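Local coordinates for uncharacterized protein (Helicobacter pylori, PDB 4O5J) that acts as an outer-membrane adhesin that binds sialic acid-bearing carbohydrates, probably anchoring the bacterium to sialylated glycans of its host, at residues Pro82-Val87 with Ser191-Ala196; Gln88-Ser93 with Ala248-Leu253; Ala162-Ala167 with Tyr337-Asn342; Cys174-Cys179 with Thr258-Asn263. All coordinates share one frame; numbering follows the deposited sequence.

Contact 1: residues Pro82-Val87 with Ser191-Ala196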
loop_
_atom_site.group_PDB
_atom_site.type_symbol
_atom_site.label_atom_id
_atom_site.label_comp_id
_atom_site.label_asym_id
_atom_site.label_seq_id
_atom_site.Cartn_x
_atom_site.Cartn_y
_atom_site.Cartn_z
ATOM N N PRO A 82 -6.025 2.831 8.244
ATOM C CA PRO A 82 -5.732 2.806 6.801
ATOM C C PRO A 82 -4.716 1.716 6.430
ATOM O O PRO A 82 -4.913 1.030 5.428
ATOM C CB PRO A 82 -5.167 4.212 6.507
ATOM C CG PRO A 82 -5.752 5.064 7.586
ATOM C CD PRO A 82 -5.861 4.160 8.836
ATOM N N ILE A 83 -3.662 1.536 7.216
ATOM C CA ILE A 83 -2.706 0.460 6.906
ATOM C C ILE A 83 -3.336 -0.925 7.089
ATOM O O ILE A 83 -3.044 -1.853 6.328
ATOM C CB ILE A 83 -1.415 0.595 7.728
ATOM C CG1 ILE A 83 -0.693 1.895 7.364
ATOM C CG2 ILE A 83 -0.472 -0.604 7.510
ATOM C CD1 ILE A 83 -0.513 2.042 5.822
ATOM N N PHE A 84 -4.228 -1.086 8.052
ATOM C CA PHE A 84 -4.830 -2.392 8.257
ATOM C C PHE A 84 -5.716 -2.688 7.064
ATOM O O PHE A 84 -5.740 -3.813 6.524
ATOM C CB PHE A 84 -5.681 -2.426 9.535
ATOM C CG PHE A 84 -6.344 -3.752 9.772
ATOM C CD1 PHE A 84 -5.676 -4.779 10.472
ATOM C CD2 PHE A 84 -7.630 -3.996 9.286
ATOM C CE1 PHE A 84 -6.296 -6.026 10.669
ATOM C CE2 PHE A 84 -8.260 -5.216 9.482
ATOM C CZ PHE A 84 -7.590 -6.242 10.189
ATOM N N ASN A 85 -6.476 -1.679 6.646
ATOM C CA ASN A 85 -7.335 -1.814 5.490
ATOM C C ASN A 85 -6.476 -2.135 4.220
ATOM O O ASN A 85 -6.859 -2.960 3.384
ATOM C CB ASN A 85 -8.182 -0.581 5.262
ATOM C CG ASN A 85 -8.903 -0.686 3.911
ATOM O OD1 ASN A 85 -9.906 -1.404 3.761
ATOM N ND2 ASN A 85 -8.330 -0.042 2.877
ATOM N N ALA A 86 -5.324 -1.476 4.094
ATOM C CA ALA A 86 -4.426 -1.751 2.973
ATOM C C ALA A 86 -3.994 -3.234 3.029
ATOM O O ALA A 86 -3.981 -3.934 2.010
ATOM C CB ALA A 86 -3.220 -0.831 3.034
ATOM N N VAL A 87 -3.616 -3.718 4.223
ATOM C CA VAL A 87 -3.255 -5.108 4.371
ATOM C C VAL A 87 -4.381 -6.043 3.910
ATOM O O VAL A 87 -4.129 -7.017 3.194
ATOM C CB VAL A 87 -2.888 -5.444 5.844
ATOM C CG1 VAL A 87 -2.697 -6.935 6.025
ATOM C CG2 VAL A 87 -1.635 -4.681 6.261
ATOM N N SER A 191 -3.744 -14.098 14.030
ATOM C CA SER A 191 -2.593 -13.889 13.130
ATOM C C SER A 191 -2.200 -12.437 13.074
ATOM O O SER A 191 -3.066 -11.579 12.997
ATOM C CB SER A 191 -2.901 -14.425 11.739
ATOM O OG SER A 191 -1.921 -13.999 10.793
ATOM N N THR A 192 -0.909 -12.155 13.157
ATOM C CA THR A 192 -0.446 -10.782 13.008
ATOM C C THR A 192 -0.476 -10.440 11.498
ATOM O O THR A 192 -0.478 -11.368 10.635
ATOM C CB THR A 192 0.973 -10.594 13.498
ATOM O OG1 THR A 192 1.854 -11.396 12.699
ATOM C CG2 THR A 192 1.129 -10.988 15.025
ATOM N N VAL A 193 -0.502 -9.140 11.174
ATOM C CA VAL A 193 -0.430 -8.754 9.763
ATOM C C VAL A 193 0.959 -9.097 9.240
ATOM O O VAL A 193 1.094 -9.419 8.069
ATOM C CB VAL A 193 -0.713 -7.268 9.501
ATOM C CG1 VAL A 193 -2.097 -6.872 9.960
ATOM C CG2 VAL A 193 0.237 -6.504 10.239
ATOM N N SER A 194 2.003 -9.054 10.106
ATOM C CA SER A 194 3.351 -9.409 9.632
ATOM C C SER A 194 3.406 -10.862 9.229
ATOM O O SER A 194 4.084 -11.226 8.270
ATOM C CB SER A 194 4.398 -9.165 10.664
ATOM O OG SER A 194 4.397 -7.757 10.832
ATOM N N ASN A 195 2.709 -11.714 9.967
ATOM C CA ASN A 195 2.684 -13.158 9.631
ATOM C C ASN A 195 1.991 -13.332 8.268
ATOM O O ASN A 195 2.473 -14.043 7.407
ATOM C CB ASN A 195 1.896 -13.904 10.715
ATOM C CG ASN A 195 1.698 -15.344 10.383
ATOM O OD1 ASN A 195 2.669 -16.019 10.109
ATOM N ND2 ASN A 195 0.464 -15.813 10.326
ATOM N N ALA A 196 0.877 -12.640 8.064
ATOM C CA ALA A 196 0.146 -12.759 6.783
ATOM C C ALA A 196 1.019 -12.210 5.626
ATOM O O ALA A 196 1.157 -12.885 4.583
ATOM C CB ALA A 196 -1.173 -12.035 6.887
#
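Val193, in the first turn of helix 193-209, reaches across to Val87 and Phe84 on helix 82-101. Its CB already touches the other helix: Val193 CB lies 4.0 Å from Val87 CG1. The next atom out, CG1, does most of the work. It stands anti to the carbonyl carbon (chi1 -60°), which carries it toward helix 82-101. There Val193 CG1 meets Val87 CG1 at 4.0 Å and Phe84 CD1 at 4.2 Å. The two valines cross at about a right angle. Phe84 comes in aslant, with its ring swung anti to the backbone N.

All three side chains are buried, and the contact is purely apolar. Within 191-196, side-chain hydrogen bonds build the start of the helix. Thr192 is the N-cap, and Thr192 OG1 accepts from Asn195 N at 2.9 Å. Asn195 ND2 gives a nearly straight bond to Ser191 OG, which lies in its amide plane. Ser191 OG in turn donates to Thr192 O. Ala196 N reaches the same oxygen from the opposite face.

The contact thus ties the N-terminal turns of two helices together near the middle of the chain. Leu173 from a loop touches both Phe84 and Ala196. Helix 241-268 packs on Val87 through Leu253, while helix 146-163 lies against Ser191, Asn195 and Ala196.

Contact 2: residues Gln88-Ser93 with Ala248-Leu253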
loop_
_atom_site.group_PDB
_atom_site.type_symbol
_atom_site.label_atom_id
_atom_site.label_comp_id
_atom_site.label_asym_id
_atom_site.label_seq_id
_atom_site.Cartn_x
_atom_site.Cartn_y
_atom_site.Cartn_z
ATOM N N GLN A 88 -5.614 -5.764 4.310
ATOM C CA GLN A 88 -6.753 -6.548 3.878
ATOM C C GLN A 88 -6.827 -6.617 2.351
ATOM O O GLN A 88 -7.013 -7.718 1.764
ATOM C CB GLN A 88 -8.064 -5.994 4.422
ATOM C CG GLN A 88 -8.364 -6.373 5.873
ATOM C CD GLN A 88 -8.603 -7.896 6.070
ATOM O OE1 GLN A 88 -8.547 -8.732 5.130
ATOM N NE2 GLN A 88 -8.901 -8.256 7.301
ATOM N N ALA A 89 -6.683 -5.478 1.702
ATOM C CA ALA A 89 -6.743 -5.429 0.218
ATOM C C ALA A 89 -5.641 -6.283 -0.399
ATOM O O ALA A 89 -5.892 -7.096 -1.305
ATOM C CB ALA A 89 -6.627 -3.985 -0.290
ATOM N N VAL A 90 -4.419 -6.116 0.067
ATOM C CA VAL A 90 -3.278 -6.814 -0.528
ATOM C C VAL A 90 -3.407 -8.334 -0.334
ATOM O O VAL A 90 -3.245 -9.096 -1.296
ATOM C CB VAL A 90 -1.954 -6.290 0.051
ATOM C CG1 VAL A 90 -0.769 -7.169 -0.394
ATOM C CG2 VAL A 90 -1.786 -4.831 -0.375
ATOM N N ILE A 91 -3.751 -8.774 0.872
ATOM C CA ILE A 91 -3.930 -10.223 1.139
ATOM C C ILE A 91 -5.055 -10.800 0.291
ATOM O O ILE A 91 -4.892 -11.828 -0.354
ATOM C CB ILE A 91 -4.242 -10.497 2.651
ATOM C CG1 ILE A 91 -3.116 -10.038 3.584
ATOM C CG2 ILE A 91 -4.435 -11.992 2.870
ATOM C CD1 ILE A 91 -1.777 -10.620 3.278
ATOM N N THR A 92 -6.205 -10.138 0.301
ATOM C CA THR A 92 -7.330 -10.549 -0.521
ATOM C C THR A 92 -6.907 -10.688 -1.996
ATOM O O THR A 92 -7.312 -11.629 -2.695
ATOM C CB THR A 92 -8.440 -9.531 -0.448
ATOM O OG1 THR A 92 -8.916 -9.480 0.901
ATOM C CG2 THR A 92 -9.578 -9.925 -1.357
ATOM N N SER A 93 -6.056 -9.768 -2.462
ATOM C CA SER A 93 -5.691 -9.801 -3.855
ATOM C C SER A 93 -4.673 -10.954 -4.130
ATOM O O SER A 93 -4.684 -11.583 -5.199
ATOM C CB SER A 93 -5.262 -8.418 -4.339
ATOM O OG SER A 93 -4.025 -8.116 -3.832
ATOM N N ALA A 248 4.578 -6.465 -5.871
ATOM C CA ALA A 248 5.335 -5.288 -5.414
ATOM C C ALA A 248 4.701 -4.644 -4.176
ATOM O O ALA A 248 5.380 -3.968 -3.396
ATOM C CB ALA A 248 5.463 -4.260 -6.563
ATOM N N MET A 249 3.392 -4.829 -3.991
ATOM C CA MET A 249 2.688 -4.197 -2.862
ATOM C C MET A 249 3.189 -4.771 -1.514
ATOM O O MET A 249 3.202 -4.052 -0.490
ATOM C CB MET A 249 1.220 -4.490 -2.930
ATOM C CG MET A 249 0.550 -3.865 -4.132
ATOM S SD MET A 249 -1.142 -4.505 -4.224
ATOM C CE MET A 249 -1.731 -3.837 -5.830
ATOM N N ILE A 250 3.633 -6.020 -1.519
ATOM C CA ILE A 250 3.924 -6.686 -0.193
ATOM C C ILE A 250 5.084 -6.019 0.575
ATOM O O ILE A 250 4.896 -5.542 1.703
ATOM C CB ILE A 250 4.094 -8.189 -0.358
ATOM C CG1 ILE A 250 2.807 -8.753 -0.960
ATOM C CG2 ILE A 250 4.437 -8.884 0.996
ATOM C CD1 ILE A 250 2.987 -10.045 -1.688
ATOM N N PRO A 251 6.282 -5.915 -0.034
ATOM C CA PRO A 251 7.383 -5.264 0.673
ATOM C C PRO A 251 7.055 -3.824 1.013
ATOM O O PRO A 251 7.455 -3.351 2.073
ATOM C CB PRO A 251 8.548 -5.290 -0.329
ATOM C CG PRO A 251 8.197 -6.348 -1.300
ATOM C CD PRO A 251 6.693 -6.368 -1.374
ATOM N N ILE A 252 6.312 -3.141 0.142
ATOM C CA ILE A 252 5.915 -1.758 0.434
ATOM C C ILE A 252 5.047 -1.725 1.689
ATOM O O ILE A 252 5.242 -0.890 2.584
ATOM C CB ILE A 252 5.142 -1.107 -0.736
ATOM C CG1 ILE A 252 6.076 -0.879 -1.912
ATOM C CG2 ILE A 252 4.517 0.202 -0.317
ATOM C CD1 ILE A 252 5.334 -0.408 -3.207
ATOM N N LEU A 253 4.075 -2.631 1.754
ATOM C CA LEU A 253 3.185 -2.702 2.897
ATOM C C LEU A 253 3.989 -3.120 4.188
ATOM O O LEU A 253 3.799 -2.545 5.255
ATOM C CB LEU A 253 2.079 -3.668 2.592
ATOM C CG LEU A 253 0.811 -3.483 3.346
ATOM C CD1 LEU A 253 0.438 -2.051 3.532
ATOM C CD2 LEU A 253 -0.240 -4.173 2.533
#
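Val90 meets three side chains of helix 241-268, each at a different angle. It faces Leu253 tip to tip, slides past Met249 in the opposite direction, and crosses Ile250 at a slant. Its two methyl groups share the work. Val90 CG2 takes Leu253 CD2 at 3.4 Å, tighter than usual van der Waals contact, and Met249 SD at 3.9 Å. Val90 CG1 lies anti to the backbone N (chi1 171°) and turns instead to Ile250 CG1, 4.0 Å away. Met249 also touches with its CB, 4.0 Å from Val90 CG2. Its chain is extended beyond CG, which brings SD beside Val90 CG2.

The helix segments are closer to antiparallel than to perpendicular, with 149° between their directions and 10.3 Å between their axes. All four touching residues are buried. Two hydroxyls on the 88-93 segment bond back to their own helix: Thr92 OG1 to Gln88 O and Ser93 OG to Val90 O. On the other side, Pro251 has no N-H to give to the turn before, and the helix is kinked there.

This buried contact joins two long helices near the centre of the chain. Helix 281-309 covers Met249 and Leu253 through Leu307, Phe308 and Ile304. Helix 193-209 packs on Ile250 with Gln201 and Met204, and on Ile91 with Ala196. Helix 343-396 places Glu346 against Gln88, Ala89 and Thr92.

Contact 3: residues Ala162-Ala167 with Tyr337-Asn342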
loop_
_atom_site.group_PDB
_atom_site.type_symbol
_atom_site.label_atom_id
_atom_site.label_comp_id
_atom_site.label_asym_id
_atom_site.label_seq_id
_atom_site.Cartn_x
_atom_site.Cartn_y
_atom_site.Cartn_z
ATOM N N ALA A 162 -4.711 -17.384 7.960
ATOM C CA ALA A 162 -4.282 -16.155 8.633
ATOM C C ALA A 162 -5.351 -15.073 8.478
ATOM O O ALA A 162 -5.610 -14.298 9.387
ATOM C CB ALA A 162 -2.958 -15.673 8.072
ATOM N N GLN A 163 -5.968 -15.023 7.296
ATOM C CA GLN A 163 -6.927 -13.959 7.024
ATOM C C GLN A 163 -8.294 -14.194 7.665
ATOM O O GLN A 163 -8.901 -13.281 8.229
ATOM C CB GLN A 163 -7.108 -13.776 5.488
ATOM C CG GLN A 163 -8.212 -12.767 5.186
ATOM C CD GLN A 163 -8.384 -12.571 3.703
ATOM O OE1 GLN A 163 -8.545 -13.536 2.939
ATOM N NE2 GLN A 163 -8.338 -11.311 3.271
ATOM N N THR A 164 -8.778 -15.419 7.576
ATOM C CA THR A 164 -10.155 -15.716 7.932
ATOM C C THR A 164 -10.204 -16.915 8.873
ATOM O O THR A 164 -9.594 -17.961 8.604
ATOM C CB THR A 164 -10.968 -16.029 6.658
ATOM O OG1 THR A 164 -10.939 -14.880 5.803
ATOM C CG2 THR A 164 -12.430 -16.363 6.972
ATOM N N ASN A 165 -10.894 -16.748 9.996
ATOM C CA ASN A 165 -11.115 -17.852 10.905
ATOM C C ASN A 165 -12.149 -18.810 10.312
ATOM O O ASN A 165 -13.315 -18.476 10.186
ATOM C CB ASN A 165 -11.585 -17.324 12.227
ATOM C CG ASN A 165 -11.795 -18.403 13.240
ATOM O OD1 ASN A 165 -12.726 -19.214 13.137
ATOM N ND2 ASN A 165 -10.921 -18.433 14.248
ATOM N N SER A 166 -11.712 -20.004 9.929
ATOM C CA SER A 166 -12.594 -20.974 9.311
ATOM C C SER A 166 -13.772 -21.277 10.218
ATOM O O SER A 166 -14.896 -21.384 9.732
ATOM C CB SER A 166 -11.865 -22.279 9.055
ATOM O OG SER A 166 -11.569 -22.885 10.298
ATOM N N ALA A 167 -13.511 -21.430 11.526
ATOM C CA ALA A 167 -14.581 -21.691 12.494
ATOM C C ALA A 167 -15.610 -20.574 12.469
ATOM O O ALA A 167 -16.761 -20.822 12.194
ATOM C CB ALA A 167 -14.051 -21.930 13.921
ATOM N N TYR A 337 -13.003 -18.856 -3.207
ATOM C CA TYR A 337 -12.552 -17.679 -2.456
ATOM C C TYR A 337 -13.434 -16.411 -2.675
ATOM O O TYR A 337 -13.144 -15.610 -3.565
ATOM C CB TYR A 337 -11.056 -17.412 -2.703
ATOM C CG TYR A 337 -10.529 -16.281 -1.921
ATOM C CD1 TYR A 337 -10.398 -16.412 -0.525
ATOM C CD2 TYR A 337 -10.151 -15.054 -2.560
ATOM C CE1 TYR A 337 -9.910 -15.340 0.219
ATOM C CE2 TYR A 337 -9.635 -13.964 -1.804
ATOM C CZ TYR A 337 -9.527 -14.126 -0.404
ATOM O OH TYR A 337 -9.016 -13.111 0.452
ATOM N N ARG A 338 -14.494 -16.261 -1.855
ATOM C CA ARG A 338 -15.512 -15.199 -2.011
ATOM C C ARG A 338 -15.071 -13.825 -1.508
ATOM O O ARG A 338 -15.644 -12.805 -1.931
ATOM C CB ARG A 338 -16.844 -15.605 -1.388
ATOM C CG ARG A 338 -17.566 -16.655 -2.246
ATOM C CD ARG A 338 -18.987 -16.959 -1.800
ATOM N NE ARG A 338 -19.833 -15.769 -1.841
ATOM C CZ ARG A 338 -20.527 -15.345 -2.904
ATOM N NH1 ARG A 338 -20.474 -16.005 -4.069
ATOM N NH2 ARG A 338 -21.278 -14.244 -2.791
ATOM N N GLN A 339 -14.041 -13.797 -0.640
ATOM C CA GLN A 339 -13.528 -12.566 -0.031
ATOM C C GLN A 339 -13.228 -11.517 -1.117
ATOM O O GLN A 339 -13.324 -10.309 -0.877
ATOM C CB GLN A 339 -12.256 -12.846 0.848
ATOM C CG GLN A 339 -12.581 -13.443 2.167
ATOM C CD GLN A 339 -13.380 -12.438 2.935
ATOM O OE1 GLN A 339 -12.933 -11.312 3.120
ATOM N NE2 GLN A 339 -14.584 -12.806 3.343
ATOM N N VAL A 340 -12.880 -11.996 -2.311
ATOM C CA VAL A 340 -12.492 -11.159 -3.425
ATOM C C VAL A 340 -13.655 -10.183 -3.817
ATOM O O VAL A 340 -13.462 -9.237 -4.592
ATOM C CB VAL A 340 -11.958 -12.054 -4.598
ATOM C CG1 VAL A 340 -13.024 -12.290 -5.657
ATOM C CG2 VAL A 340 -10.707 -11.452 -5.204
ATOM N N VAL A 341 -14.847 -10.404 -3.246
ATOM C CA VAL A 341 -15.996 -9.603 -3.559
ATOM C C VAL A 341 -15.888 -8.283 -2.764
ATOM O O VAL A 341 -16.499 -7.276 -3.111
ATOM C CB VAL A 341 -17.293 -10.402 -3.288
ATOM C CG1 VAL A 341 -17.746 -10.251 -1.840
ATOM C CG2 VAL A 341 -18.353 -9.961 -4.228
ATOM N N ASN A 342 -15.096 -8.292 -1.701
ATOM C CA ASN A 342 -14.838 -7.086 -0.932
ATOM C C ASN A 342 -13.679 -6.279 -1.460
ATOM O O ASN A 342 -13.414 -5.201 -0.947
ATOM C CB ASN A 342 -14.548 -7.443 0.524
ATOM C CG ASN A 342 -15.702 -8.219 1.143
ATOM O OD1 ASN A 342 -16.859 -7.900 0.915
ATOM N ND2 ASN A 342 -15.397 -9.253 1.894
#
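Gln163, at the end of helix 146-163, holds Tyr337 through a short hydrogen bond. Its side chain runs out nearly straight, with CG anti to the backbone N (chi1 174°). This carries the amide to the hydroxyl end of the tyrosine. Tyr337 OH donates to Gln163 OE1 at 2.6 Å, in the carbonyl plane and on a lone pair. The amide and the ring are nearly coplanar, 16° apart, and OE1 lies at the ring's edge, near its plane. The Gln163 amide is also held at its nitrogen. NE2 bonds to Gln88 OE1 and Thr92 OG1 on helix 82-101, which is consistent with an amide whose rotation is fixed with OE1 toward the tyrosine.

Thr164 is where the chain leaves helical geometry. Thr164 OG1 lies 4.2 Å from Gln339 CG, a loose contact. Gln339 CG is also 4.1 Å from Gln163 OE1. Within its own segment, Gln339 N sits over the centre of one face of the Tyr337 ring.

The contact joins the end of helix 146-163 to the loop between helices 313-320 and 343-396. Helix 82-101 adjoins both sides: Thr92 and Leu95 touch Tyr337, while Ile91 and Leu95 touch Gln163.

Contact 4: residues Cys174-Cys179 with Thr258-Asn263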
loop_
_atom_site.group_PDB
_atom_site.type_symbol
_atom_site.label_atom_id
_atom_site.label_comp_id
_atom_site.label_asym_id
_atom_site.label_seq_id
_atom_site.Cartn_x
_atom_site.Cartn_y
_atom_site.Cartn_z
ATOM N N CYS A 174 -5.093 -9.477 13.314
ATOM C CA CYS A 174 -5.067 -8.542 14.472
ATOM C C CYS A 174 -4.694 -7.156 14.030
ATOM O O CYS A 174 -4.001 -7.017 13.020
ATOM C CB CYS A 174 -4.006 -8.994 15.512
ATOM S SG CYS A 174 -4.328 -10.689 15.915
ATOM N N ALA A 175 -5.094 -6.138 14.819
ATOM C CA ALA A 175 -4.602 -4.792 14.631
ATOM C C ALA A 175 -3.064 -4.787 14.637
ATOM O O ALA A 175 -2.450 -5.752 15.058
ATOM C CB ALA A 175 -5.158 -3.852 15.705
ATOM N N LEU A 176 -2.447 -3.694 14.196
ATOM C CA LEU A 176 -1.007 -3.622 14.119
ATOM C C LEU A 176 -0.397 -3.743 15.518
ATOM O O LEU A 176 0.760 -4.086 15.645
ATOM C CB LEU A 176 -0.561 -2.324 13.477
ATOM C CG LEU A 176 -0.297 -2.369 11.940
ATOM C CD1 LEU A 176 -1.432 -3.018 11.182
ATOM C CD2 LEU A 176 0.011 -0.976 11.361
ATOM N N SER A 177 -1.166 -3.451 16.562
ATOM C CA SER A 177 -0.690 -3.553 17.945
ATOM C C SER A 177 -0.481 -4.978 18.413
ATOM O O SER A 177 0.134 -5.218 19.438
ATOM C CB SER A 177 -1.642 -2.854 18.892
ATOM O OG SER A 177 -2.893 -3.494 18.891
ATOM N N GLY A 178 -1.000 -5.948 17.671
ATOM C CA GLY A 178 -0.764 -7.328 18.020
ATOM C C GLY A 178 -2.022 -8.033 18.503
ATOM O O GLY A 178 -3.018 -7.388 18.800
ATOM N N CYS A 179 -1.960 -9.362 18.613
ATOM C CA CYS A 179 -3.100 -10.148 19.122
ATOM C C CYS A 179 -3.366 -9.985 20.623
ATOM O O CYS A 179 -2.431 -9.912 21.367
ATOM C CB CYS A 179 -2.948 -11.619 18.700
ATOM S SG CYS A 179 -2.753 -11.781 16.899
ATOM N N THR A 258 6.044 -1.591 9.589
ATOM C CA THR A 258 7.158 -1.251 10.455
ATOM C C THR A 258 7.129 0.223 10.806
ATOM O O THR A 258 7.363 0.613 11.951
ATOM C CB THR A 258 8.472 -1.514 9.740
ATOM O OG1 THR A 258 8.510 -2.886 9.400
ATOM C CG2 THR A 258 9.702 -1.172 10.653
ATOM N N LEU A 259 6.885 1.063 9.813
ATOM C CA LEU A 259 6.923 2.507 10.071
ATOM C C LEU A 259 5.730 2.891 10.981
ATOM O O LEU A 259 5.880 3.727 11.860
ATOM C CB LEU A 259 6.888 3.288 8.734
ATOM C CG LEU A 259 7.152 4.757 8.791
ATOM C CD1 LEU A 259 8.378 5.090 9.631
ATOM C CD2 LEU A 259 7.302 5.305 7.373
ATOM N N SER A 260 4.553 2.272 10.788
ATOM C CA SER A 260 3.447 2.550 11.672
ATOM C C SER A 260 3.817 2.167 13.123
ATOM O O SER A 260 3.505 2.910 14.069
ATOM C CB SER A 260 2.248 1.792 11.256
ATOM O OG SER A 260 1.915 2.103 9.897
ATOM N N GLN A 261 4.508 1.050 13.313
ATOM C CA GLN A 261 4.884 0.617 14.679
ATOM C C GLN A 261 5.932 1.545 15.262
ATOM O O GLN A 261 5.777 1.964 16.404
ATOM C CB GLN A 261 5.318 -0.815 14.655
ATOM C CG GLN A 261 4.157 -1.678 14.118
ATOM C CD GLN A 261 4.593 -3.104 13.787
ATOM O OE1 GLN A 261 5.769 -3.350 13.508
ATOM N NE2 GLN A 261 3.644 -4.051 13.806
ATOM N N SER A 262 6.950 1.961 14.477
ATOM C CA SER A 262 7.960 2.942 14.992
ATOM C C SER A 262 7.250 4.190 15.397
ATOM O O SER A 262 7.566 4.787 16.400
ATOM C CB SER A 262 9.004 3.346 13.979
ATOM O OG SER A 262 9.637 2.186 13.519
ATOM N N ASN A 263 6.258 4.576 14.637
ATOM C CA ASN A 263 5.640 5.872 14.903
ATOM C C ASN A 263 4.742 5.869 16.130
ATOM O O ASN A 263 4.614 6.892 16.830
ATOM C CB ASN A 263 4.848 6.337 13.695
ATOM C CG ASN A 263 5.229 7.723 13.258
ATOM O OD1 ASN A 263 6.289 8.228 13.603
ATOM N ND2 ASN A 263 4.381 8.331 12.436
#
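Leu176 and Ser260 make the apolar part of this contact. Leu176 CD2 reaches the helix at Ser260, 3.6 Å from CB and 3.9 Å from OG. Both residues are buried. The serine hydroxyl is turned to its own helix, where OG bonds to Ala256 O, so it offers the leucine mainly its CB. Ile83 of helix 82-101 touches both Leu176 and Ser260.

The polar part is one weak hydrogen bond. Gln261 NE2 donates to Leu176 O at 3.4 Å, with an angle of 147° at the hydrogen. The glutamine CG lies anti to the carbonyl carbon (chi1 -59°), and the chain beyond it is extended, which brings the amide out to the loop. Tyr75 of helix 57-76 also touches Gln261.

Covalent and backbone bonds shape the loop itself. Cys174 and Cys179 form a disulfide that closes a six-residue loop. Inside it, Ala175 to Gly178 make a type I beta turn, with Gly178 N bonded to Ala175 O at 3.0 Å. Gly178 has a positive phi of 111°, and its backbone angles call for glycine.

Leu176 thus projects from a small loop closed by a disulfide and braced by its own turn bond. The disulfide and the turn bond probably restrain the loop's shape, while the interface itself adds one apolar contact and a weak hydrogen bond from the amide.

How the contacts relate
Contacts 1, 2 and 4 gather around helices 82-101 and 241-268. Helix 82-101 supplies contacts 1 and 2, whose centres are 9 Å apart. Helix 241-268 supplies contacts 2 and 4, 16 Å apart between centres and not touching. Contact 4 also lies 9 Å from contact 1, centre to centre, and Cys174 N probably bonds to Ser191 O between them. Contact 3 is 14 Å and 15 Å, centre to centre, from contacts 1 and 2 and touches both. Along the chain, the segments of contacts 1, 2 and 4 alternate with one another, and those of contacts 1 and 2 also with contact 3. Both segments of contact 4 lie between those of contact 3. Sequence-distant helices and loops thus form one helical assembly.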